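Local coordinates for putative HMP/thiamine permease protein YkoE (Bacillus subtilis, PDB 5EDL), which probably serves as the membrane-embedded substrate-binding (S) component of an energy-coupling-factor transporter for thiamine and related hydroxymethylpyrimidine compounds, at residues 51-54 and 55-59; 136-140 and 141-145. All coordinates share one frame; numbering follows the deposited sequence.

Interaction 1 (51-54 and 55-59)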
ATOM      1  N   SER A  51      -2.498   0.125   1.419  1.00 21.18           N
ATOM      2  CA  SER A  51      -2.570  -1.066   2.254  1.00 24.63           C
ATOM      3  C   SER A  51      -1.690  -0.923   3.483  1.00 22.21           C
ATOM      4  O   SER A  51      -2.091  -1.272   4.578  1.00 21.66           O
ATOM      5  CB  SER A  51      -2.163  -2.313   1.472  1.00 22.06           C
ATOM      6  OG  SER A  51      -3.190  -2.702   0.584  1.00 22.80           O
ATOM      7  N   VAL A  52      -0.489  -0.403   3.283  1.00 22.18           N
ATOM      8  CA  VAL A  52       0.460  -0.281   4.369  1.00 22.45           C
ATOM      9  C   VAL A  52      -0.014   0.794   5.359  1.00 21.03           C
ATOM     10  O   VAL A  52       0.036   0.585   6.559  1.00 21.48           O
ATOM     11  CB  VAL A  52       1.875   0.041   3.837  1.00 25.63           C
ATOM     12  CG1 VAL A  52       2.796   0.509   4.971  1.00 21.73           C
ATOM     13  CG2 VAL A  52       2.460  -1.188   3.142  1.00 24.10           C
ATOM     14  N   ILE A  53      -0.493   1.917   4.832  1.00 22.57           N
ATOM     15  CA  ILE A  53      -0.966   3.037   5.643  1.00 23.11           C
ATOM     16  C   ILE A  53      -2.120   2.598   6.545  1.00 20.76           C
ATOM     17  O   ILE A  53      -2.054   2.751   7.761  1.00 21.02           O
ATOM     18  CB  ILE A  53      -1.404   4.234   4.744  1.00 21.79           C
ATOM     19  CG1 ILE A  53      -0.176   4.818   4.014  1.00 20.87           C
ATOM     20  CG2 ILE A  53      -2.172   5.296   5.572  1.00 24.31           C
ATOM     21  CD1 ILE A  53      -0.483   5.911   2.989  1.00 22.56           C
ATOM     22  N   ALA A  54      -3.151   2.007   5.952  1.00 20.80           N
ATOM     23  CA  ALA A  54      -4.323   1.594   6.718  1.00 26.17           C
ATOM     24  C   ALA A  54      -3.965   0.571   7.791  1.00 24.08           C
ATOM     25  O   ALA A  54      -4.450   0.675   8.906  1.00 21.92           O
ATOM     26  CB  ALA A  54      -5.403   1.036   5.805  1.00 21.56           C
ATOM     27  N   ALA A  55      -3.123  -0.407   7.451  1.00 23.76           N
ATOM     28  CA  ALA A  55      -2.762  -1.454   8.408  1.00 27.28           C
ATOM     29  C   ALA A  55      -1.919  -0.881   9.548  1.00 23.16           C
ATOM     30  O   ALA A  55      -2.181  -1.137  10.719  1.00 23.96           O
ATOM     31  CB  ALA A  55      -2.013  -2.591   7.718  1.00 23.49           C
ATOM     32  N   TYR A  56      -0.896  -0.118   9.183  1.00 22.75           N
ATOM     33  CA  TYR A  56       0.014   0.461  10.166  1.00 32.40           C
ATOM     34  C   TYR A  56      -0.725   1.444  11.097  1.00 23.23           C
ATOM     35  O   TYR A  56      -0.452   1.496  12.298  1.00 24.17           O
ATOM     36  CB  TYR A  56       1.182   1.132   9.433  1.00 23.16           C
ATOM     37  CG  TYR A  56       2.240   1.808  10.285  1.00 24.16           C
ATOM     38  CD1 TYR A  56       3.088   1.079  11.107  1.00 25.67           C
ATOM     39  CD2 TYR A  56       2.411   3.177  10.221  1.00 24.00           C
ATOM     40  CE1 TYR A  56       4.064   1.713  11.875  1.00 30.41           C
ATOM     41  CE2 TYR A  56       3.377   3.817  10.967  1.00 25.28           C
ATOM     42  CZ  TYR A  56       4.195   3.091  11.797  1.00 26.78           C
ATOM     43  OH  TYR A  56       5.144   3.761  12.508  1.00 28.40           O
ATOM     44  N   MET A  57      -1.692   2.179  10.556  1.00 23.53           N
ATOM     45  CA  MET A  57      -2.461   3.130  11.363  1.00 23.44           C
ATOM     46  C   MET A  57      -3.462   2.439  12.274  1.00 26.64           C
ATOM     47  O   MET A  57      -3.562   2.775  13.445  1.00 23.43           O
ATOM     48  CB  MET A  57      -3.224   4.125  10.485  1.00 21.57           C
ATOM     49  CG  MET A  57      -2.382   5.205   9.820  1.00 36.14           C
ATOM     50  SD  MET A  57      -3.476   6.369   8.948  1.00 45.46           S
ATOM     51  CE  MET A  57      -5.021   6.022   9.808  1.00 21.33           C
ATOM     52  N   ILE A  58      -4.209   1.484  11.723  1.00 26.21           N
ATOM     53  CA  ILE A  58      -5.386   0.954  12.399  1.00 25.30           C
ATOM     54  C   ILE A  58      -5.085  -0.352  13.128  1.00 24.44           C
ATOM     55  O   ILE A  58      -5.585  -0.584  14.226  1.00 25.28           O
ATOM     56  CB  ILE A  58      -6.540   0.747  11.396  1.00 26.85           C
ATOM     57  CG1 ILE A  58      -6.976   2.104  10.836  1.00 22.30           C
ATOM     58  CG2 ILE A  58      -7.694   0.000  12.055  1.00 23.87           C
ATOM     59  CD1 ILE A  58      -7.958   2.016   9.684  1.00 23.82           C
ATOM     60  N   ARG A  59      -4.260  -1.187  12.501  1.00 26.25           N
ATOM     61  CA  ARG A  59      -3.700  -2.382  13.122  1.00 26.66           C
ATOM     62  C   ARG A  59      -4.773  -3.409  13.487  1.00 29.51           C
ATOM     63  O   ARG A  59      -4.715  -4.031  14.537  1.00 28.70           O
ATOM     64  CB  ARG A  59      -2.867  -1.989  14.357  1.00 28.14           C
ATOM     65  CG  ARG A  59      -1.731  -1.028  13.991  1.00 27.72           C
ATOM     66  CD  ARG A  59      -0.693  -0.799  15.091  1.00 32.85           C
ATOM     67  NE  ARG A  59       0.393   0.018  14.556  1.00 28.86           N
ATOM     68  CZ  ARG A  59       1.477   0.389  15.218  1.00 30.11           C
ATOM     69  NH1 ARG A  59       1.646   0.039  16.484  1.00 31.87           N
ATOM     70  NH2 ARG A  59       2.392   1.128  14.607  1.00 29.84           N
TER
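Ile53 and Met57 meet one turn apart near the C-terminal end of the short buried helix 49-58, part of the predicted membrane-spanning bundle. Regular alpha-helical i to i+4 hydrogen bonds hold its backbone. Ala55 N donates to Ser51 O and Tyr56 N to Val52 O, while Met57 N reaches Ile53 O at 2.9 Å with a C=O...N angle of 161°. Ile58 N bonds to Ala54 O, also at 2.9 Å, and a weak bond from Arg59 N to Ala55 O follows.

The apolar contact runs along one side of the helix. Ile53 and Met57 lie alongside each other, pointing the same way, and the CG2 branch of Ile53 touches Met57 SD at 3.8 Å. Met57 CG stands anti to its carbonyl carbon (chi1 -74°), which carries the chain back over the preceding turn, with CG 3.2 Å from Ile53 O. Branched isoleucine and flexible methionine suit a face packed against Phe17 and Ile9 of helix 4-35 and Ser166 of helix 140-170. The small Ala55 keeps the buried turn compact, its CB 3.4 Å from Ser51 O.

Polar side chains tie this helix to its neighbours. Ser51 OG bonds to Ala64 O, and a long tyrosine suits position 56 because its hydroxyl can reach Asp167 OD1 on helix 140-170.

At the helix end Arg59 adopts a positive phi. Its guanidinium forms a salt bridge with Glu183 through NH2, and its extended side chain lets NE donate to Tyr56 O at 2.8 Å, the oxygen lying 20° out of the guanidinium plane.

Interaction 2 (136-140 and 141-145)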
ATOM      1  N   ALA A 136       3.257 -13.012 -19.765  1.00 29.49           N
ATOM      2  CA  ALA A 136       3.629 -14.378 -20.087  1.00 30.14           C
ATOM      3  C   ALA A 136       4.383 -14.462 -21.422  1.00 31.17           C
ATOM      4  O   ALA A 136       5.005 -15.475 -21.725  1.00 35.90           O
ATOM      5  CB  ALA A 136       2.393 -15.265 -20.111  1.00 37.18           C
ATOM      6  N   ALA A 137       4.334 -13.384 -22.201  1.00 34.04           N
ATOM      7  CA  ALA A 137       5.029 -13.310 -23.480  1.00 34.28           C
ATOM      8  C   ALA A 137       6.518 -12.971 -23.346  1.00 33.66           C
ATOM      9  O   ALA A 137       7.266 -13.080 -24.324  1.00 34.97           O
ATOM     10  CB  ALA A 137       4.343 -12.277 -24.388  1.00 34.38           C
ATOM     11  N   TYR A 138       6.943 -12.573 -22.144  1.00 31.33           N
ATOM     12  CA  TYR A 138       8.295 -12.041 -21.934  1.00 31.35           C
ATOM     13  C   TYR A 138       9.302 -13.125 -21.537  1.00 35.01           C
ATOM     14  O   TYR A 138       8.926 -14.212 -21.092  1.00 33.84           O
ATOM     15  CB  TYR A 138       8.267 -10.935 -20.869  1.00 30.26           C
ATOM     16  CG  TYR A 138       7.352  -9.785 -21.227  1.00 30.29           C
ATOM     17  CD1 TYR A 138       7.269  -9.324 -22.541  1.00 32.65           C
ATOM     18  CD2 TYR A 138       6.549  -9.179 -20.264  1.00 29.28           C
ATOM     19  CE1 TYR A 138       6.423  -8.278 -22.883  1.00 31.91           C
ATOM     20  CE2 TYR A 138       5.696  -8.135 -20.598  1.00 29.57           C
ATOM     21  CZ  TYR A 138       5.637  -7.687 -21.907  1.00 30.93           C
ATOM     22  OH  TYR A 138       4.801  -6.649 -22.262  1.00 31.54           O
ATOM     23  N   SER A 139      10.582 -12.811 -21.706  1.00 32.27           N
ATOM     24  CA  SER A 139      11.662 -13.745 -21.381  1.00 38.13           C
ATOM     25  C   SER A 139      11.892 -13.861 -19.870  1.00 31.95           C
ATOM     26  O   SER A 139      11.516 -12.966 -19.105  1.00 30.89           O
ATOM     27  CB  SER A 139      12.961 -13.303 -22.052  1.00 34.30           C
ATOM     28  OG  SER A 139      13.502 -12.181 -21.368  1.00 38.10           O
ATOM     29  N   PRO A 140      12.528 -14.963 -19.439  1.00 32.54           N
ATOM     30  CA  PRO A 140      12.865 -15.116 -18.021  1.00 32.22           C
ATOM     31  C   PRO A 140      13.719 -13.959 -17.498  1.00 32.01           C
ATOM     32  O   PRO A 140      13.463 -13.476 -16.398  1.00 31.01           O
ATOM     33  CB  PRO A 140      13.633 -16.442 -17.984  1.00 33.35           C
ATOM     34  CG  PRO A 140      13.077 -17.221 -19.149  1.00 33.95           C
ATOM     35  CD  PRO A 140      12.851 -16.173 -20.220  1.00 33.86           C
ATOM     36  N   GLY A 141      14.700 -13.515 -18.277  1.00 33.27           N
ATOM     37  CA  GLY A 141      15.544 -12.406 -17.862  1.00 33.63           C
ATOM     38  C   GLY A 141      14.782 -11.099 -17.634  1.00 32.40           C
ATOM     39  O   GLY A 141      14.957 -10.424 -16.626  1.00 31.91           O
ATOM     40  N   TYR A 142      13.940 -10.742 -18.590  1.00 32.12           N
ATOM     41  CA  TYR A 142      13.134  -9.537 -18.491  1.00 31.38           C
ATOM     42  C   TYR A 142      12.167  -9.614 -17.315  1.00 29.63           C
ATOM     43  O   TYR A 142      11.999  -8.646 -16.574  1.00 29.00           O
ATOM     44  CB  TYR A 142      12.351  -9.324 -19.781  1.00 31.56           C
ATOM     45  CG  TYR A 142      11.729  -7.961 -19.960  1.00 31.35           C
ATOM     46  CD1 TYR A 142      12.518  -6.813 -20.058  1.00 32.24           C
ATOM     47  CD2 TYR A 142      10.351  -7.821 -20.105  1.00 30.60           C
ATOM     48  CE1 TYR A 142      11.946  -5.562 -20.265  1.00 32.33           C
ATOM     49  CE2 TYR A 142       9.775  -6.587 -20.318  1.00 30.72           C
ATOM     50  CZ  TYR A 142      10.576  -5.459 -20.395  1.00 33.77           C
ATOM     51  OH  TYR A 142       9.994  -4.231 -20.597  1.00 31.89           O
ATOM     52  N   LEU A 143      11.514 -10.763 -17.181  1.00 29.16           N
ATOM     53  CA  LEU A 143      10.550 -10.962 -16.101  1.00 27.91           C
ATOM     54  C   LEU A 143      11.239 -10.910 -14.743  1.00 27.64           C
ATOM     55  O   LEU A 143      10.729 -10.300 -13.805  1.00 26.73           O
ATOM     56  CB  LEU A 143       9.814 -12.287 -16.267  1.00 27.89           C
ATOM     57  CG  LEU A 143       8.760 -12.269 -17.383  1.00 28.06           C
ATOM     58  CD1 LEU A 143       8.219 -13.667 -17.654  1.00 28.47           C
ATOM     59  CD2 LEU A 143       7.638 -11.302 -16.994  1.00 27.19           C
ATOM     60  N   LEU A 144      12.397 -11.553 -14.653  1.00 28.64           N
ATOM     61  CA  LEU A 144      13.158 -11.587 -13.417  1.00 28.82           C
ATOM     62  C   LEU A 144      13.576 -10.179 -13.009  1.00 28.74           C
ATOM     63  O   LEU A 144      13.460  -9.800 -11.842  1.00 29.51           O
ATOM     64  CB  LEU A 144      14.387 -12.496 -13.566  1.00 30.38           C
ATOM     65  CG  LEU A 144      14.078 -14.000 -13.573  1.00 41.21           C
ATOM     66  CD1 LEU A 144      15.315 -14.850 -13.905  1.00 40.58           C
ATOM     67  CD2 LEU A 144      13.475 -14.421 -12.239  1.00 47.02           C
ATOM     68  N   ILE A 145      14.058  -9.400 -13.969  1.00 29.51           N
ATOM     69  CA  ILE A 145      14.462  -8.034 -13.680  1.00 29.74           C
ATOM     70  C   ILE A 145      13.260  -7.194 -13.220  1.00 28.32           C
ATOM     71  O   ILE A 145      13.357  -6.431 -12.255  1.00 28.04           O
ATOM     72  CB  ILE A 145      15.136  -7.380 -14.899  1.00 31.11           C
ATOM     73  CG1 ILE A 145      16.486  -8.054 -15.167  1.00 38.23           C
ATOM     74  CG2 ILE A 145      15.347  -5.904 -14.649  1.00 31.42           C
ATOM     75  CD1 ILE A 145      17.110  -7.695 -16.503  1.00 38.59           C
TER
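Ser139 caps the start of helix 140-170 as its N-cap residue: OG accepts a bond from Tyr142 N at 3.2 Å, nearly straight with an N-H...O angle of 168°. The side chain gets there because chi1 (75°) sets OG between the backbone N and the carbonyl carbon, and a short hydroxyl suits this task of answering an amide in the first turn. The backbone follows with Leu143 N bonded to Ser139 O at 2.9 Å and Leu144 N to Pro140 O at 2.8 Å. Pro140 fits the first helical position, where its lack of an N-H costs no helix bond and its ring already favours a helical phi.

Around the cap, side chains from before and within the first turn pack together. Tyr138 and Tyr142 form a T-shaped pair, centroids 5.3 Å apart and planes at 78°. The edge of Tyr142 is presented to a face of Tyr138, with CE2 standing over the ring centre. A tyrosine suits position 142 because it offers both this ring edge and a hydroxyl, which bonds to Ile38 N and fixes the far end of the ring. Tyr138 supplies a broad face; Pro37 touches both tyrosines, and Tyr135, a residue of the thiamine pocket, meets the Tyr138 ring.

Leu143 crosses Tyr138 at about a right angle, its CG 3.8 Å from Tyr138 CB. Its branched end suits the place, since the two methyls divide the work. An alanine in place of Leu143 would remove CG and both methyls, and is likely to leave a gap beside Tyr138 CB and the edge of its ring. CD1 approaches Tyr138 O at 3.6 Å, and CD2 comes to the ring edge, 4.0 Å from Tyr138 CD2.

How the interactions relate
The two contacts are both local and belong to different helices, separated by about 20 Å at their nearest atoms. Interaction 1 is buried and lies at the C-terminal end of helix 49-58; interaction 2 lies at the surface, where helix 140-170 begins. The former brings aliphatic and sulfur-containing side chains together within the bundle, its polar groups reaching other helices or loops. At the latter, a serine cap and paired aromatic rings join the helix start to the preceding loop, close to the thiamine pocket. Helix 140-170 connects the two places: it starts in interaction 2 and, much further along, supplies Ser166 and Asp167 to interaction 1.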